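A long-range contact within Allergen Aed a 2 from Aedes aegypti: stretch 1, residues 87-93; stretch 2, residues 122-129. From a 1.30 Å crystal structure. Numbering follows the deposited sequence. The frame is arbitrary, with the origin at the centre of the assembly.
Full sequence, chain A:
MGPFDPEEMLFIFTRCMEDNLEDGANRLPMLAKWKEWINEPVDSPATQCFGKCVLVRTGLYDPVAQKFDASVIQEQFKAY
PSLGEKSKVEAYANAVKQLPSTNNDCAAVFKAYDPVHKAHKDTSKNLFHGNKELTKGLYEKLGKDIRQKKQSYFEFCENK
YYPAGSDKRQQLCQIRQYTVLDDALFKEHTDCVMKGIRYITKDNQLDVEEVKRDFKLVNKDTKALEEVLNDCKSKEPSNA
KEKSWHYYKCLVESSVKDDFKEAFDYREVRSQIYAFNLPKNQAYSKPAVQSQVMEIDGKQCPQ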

# COMPACT_ATOMS: atom_id res chain seq x y z
N SER A 87 -15.88 -22.54 11.34
CA SER A 87 -15.96 -22.51 12.80
C SER A 87 -14.84 -21.69 13.44
O SER A 87 -15.08 -20.96 14.40
N LYS A 88 -13.64 -21.81 12.88
CA LYS A 88 -12.47 -21.08 13.37
C LYS A 88 -12.55 -19.59 13.04
O LYS A 88 -12.23 -18.75 13.87
N VAL A 89 -13.02 -19.27 11.84
CA VAL A 89 -13.22 -17.87 11.45
C VAL A 89 -14.27 -17.23 12.36
O VAL A 89 -14.08 -16.11 12.85
N GLU A 90 -15.35 -17.95 12.61
CA GLU A 90 -16.40 -17.46 13.50
C GLU A 90 -15.89 -17.25 14.94
O GLU A 90 -16.24 -16.25 15.57
N ALA A 91 -15.06 -18.17 15.43
CA ALA A 91 -14.47 -18.04 16.77
C ALA A 91 -13.60 -16.78 16.86
O ALA A 91 -13.64 -16.06 17.85
N TYR A 92 -12.83 -16.50 15.80
CA TYR A 92 -11.97 -15.33 15.73
C TYR A 92 -12.82 -14.06 15.67
O TYR A 92 -12.59 -13.11 16.43
N ALA A 93 -13.82 -14.04 14.80
CA ALA A 93 -14.71 -12.89 14.70
C ALA A 93 -15.42 -12.62 16.03
O ALA A 93 -15.53 -11.47 16.47
N ASP A 122 -3.15 -18.60 13.96
CA ASP A 122 -3.23 -19.29 12.68
C ASP A 122 -4.45 -18.88 11.86
O ASP A 122 -4.35 -18.74 10.64
N THR A 123 -5.59 -18.70 12.51
CA THR A 123 -6.79 -18.30 11.83
C THR A 123 -6.58 -16.96 11.13
O THR A 123 -6.86 -16.79 9.93
N SER A 124 -6.06 -16.00 11.89
CA SER A 124 -5.86 -14.64 11.37
C SER A 124 -4.74 -14.56 10.33
O SER A 124 -4.89 -13.89 9.31
N LYS A 125 -3.65 -15.27 10.59
CA LYS A 125 -2.51 -15.32 9.68
C LYS A 125 -2.92 -15.94 8.35
O LYS A 125 -2.57 -15.43 7.28
N ASN A 126 -3.66 -17.05 8.39
CA ASN A 126 -4.14 -17.65 7.15
C ASN A 126 -5.08 -16.75 6.37
O ASN A 126 -4.96 -16.61 5.15
N LEU A 127 -6.02 -16.12 7.07
CA LEU A 127 -7.05 -15.31 6.43
C LEU A 127 -6.52 -14.05 5.77
O LEU A 127 -7.03 -13.63 4.73
N PHE A 128 -5.51 -13.45 6.39
CA PHE A 128 -5.00 -12.16 5.96
C PHE A 128 -3.65 -12.27 5.27
O PHE A 128 -2.82 -11.35 5.33
N HIS A 129 -3.46 -13.39 4.58
CA HIS A 129 -2.34 -13.56 3.62
C HIS A 129 -0.98 -13.52 4.29
O HIS A 129 -0.01 -13.00 3.72

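Two helical segments of Allergen Aed a 2 cross at 106° between their N-to-C directions, their axes 9.8 Å apart at closest approach, and bury 294 Å² between them. Apolar packing centres on Thr 123, whose CA-to-CB bond points toward stretch 1. Its m rotamer (chi1 -57°) sets CG2 against the turn from Lys 88 to Tyr 92: CG2 lies 3.6 Å from Lys 88 O, 4.0 Å from Val 89 CA and 3.8 Å from Tyr 92 CB. Val 89 (t) points sideways, yet its CG1 reaches CD2 of Leu 127 (chi1 t, chi2 p) at 4.4 Å.

Among the aromatic contacts, Tyr 92 (t) points in and gives up the most surface of any residue here, 85 Å². The OH of Tyr 92 comes to 3.4 Å from CB of Ser 124; that hydroxyl is hydrogen-bonded elsewhere in the structure. Phe 128 (m), just beyond the helix, meets the edge of the tyrosine ring, with CE2 of Phe 128 4.2 Å from CE2 of Tyr 92.

No direct hydrogen bond joins the stretches. Instead, one water bridges them, donating to Lys 88 O (2.8 Å from the water O) and hydrogen-bonding Thr 123 OG1 (2.6 Å from the same O). Lys 88 (m) starts toward stretch 2, its CB 3.9 Å from Thr 123 OG1, but its amine end leads away.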

# COMPACT_ATOMS: atom_id res chain seq x y z
CB SER A 87 -16.00 -23.93 13.39
OG SER A 87 -14.83 -24.65 13.08
CB LYS A 88 -11.18 -21.72 12.82
CG LYS A 88 -10.95 -23.13 13.40
CD LYS A 88 -9.66 -23.78 12.93
CE LYS A 88 -9.28 -24.97 13.81
NZ LYS A 88 -10.43 -25.88 14.12
CB VAL A 89 -13.65 -17.75 9.97
CG1 VAL A 89 -14.05 -16.31 9.63
CG2 VAL A 89 -12.53 -18.23 9.07
CB GLU A 90 -17.64 -18.36 13.44
CG GLU A 90 -18.41 -18.15 12.14
CD GLU A 90 -19.54 -19.13 11.88
OE1 GLU A 90 -19.61 -20.19 12.54
OE2 GLU A 90 -20.35 -18.84 10.97
CB ALA A 91 -13.68 -19.28 17.14
CB TYR A 92 -11.04 -15.47 14.52
CG TYR A 92 -10.18 -14.27 14.15
CD1 TYR A 92 -9.62 -13.45 15.12
CD2 TYR A 92 -9.91 -13.99 12.81
CE1 TYR A 92 -8.82 -12.37 14.76
CE2 TYR A 92 -9.11 -12.91 12.44
CZ TYR A 92 -8.57 -12.11 13.41
OH TYR A 92 -7.78 -11.04 13.03
CB ALA A 93 -15.72 -13.08 13.58
CB ASP A 122 -3.20 -20.80 12.88
CG ASP A 122 -1.80 -21.33 13.10
OD1 ASP A 122 -0.85 -20.81 12.47
OD2 ASP A 122 -1.65 -22.28 13.89
CB THR A 123 -7.97 -18.19 12.81
OG1 THR A 123 -8.13 -19.45 13.49
CG2 THR A 123 -9.26 -17.82 12.10
CB SER A 124 -5.63 -13.66 12.53
OG SER A 124 -4.42 -13.92 13.19
CB LYS A 125 -1.38 -16.11 10.33
CG LYS A 125 -0.06 -16.10 9.60
CD LYS A 125 1.04 -16.61 10.52
CE LYS A 125 2.41 -16.30 9.97
NZ LYS A 125 2.75 -17.18 8.83
CB ASN A 126 -4.83 -18.99 7.44
CG ASN A 126 -3.85 -20.08 7.83
OD1 ASN A 126 -2.64 -19.87 7.86
ND2 ASN A 126 -4.38 -21.25 8.15
CB LEU A 127 -8.10 -14.93 7.46
CG LEU A 127 -9.48 -14.46 7.00
CD1 LEU A 127 -10.10 -15.47 6.05
CD2 LEU A 127 -10.37 -14.31 8.22
CB PHE A 128 -4.99 -11.19 7.14
CG PHE A 128 -6.35 -10.70 7.51
CD1 PHE A 128 -6.97 -9.70 6.77
CD2 PHE A 128 -7.04 -11.26 8.58
CE1 PHE A 128 -8.24 -9.25 7.09
CE2 PHE A 128 -8.31 -10.82 8.91
CZ PHE A 128 -8.91 -9.81 8.17
CB HIS A 129 -2.43 -12.57 2.44
CG HIS A 129 -3.76 -12.57 1.77
ND1 HIS A 129 -4.31 -13.70 1.21
CD2 HIS A 129 -4.64 -11.57 1.55
CE1 HIS A 129 -5.49 -13.40 0.69
NE2 HIS A 129 -5.71 -12.11 0.88
O HOH W 1 -9.97 -19.20 15.38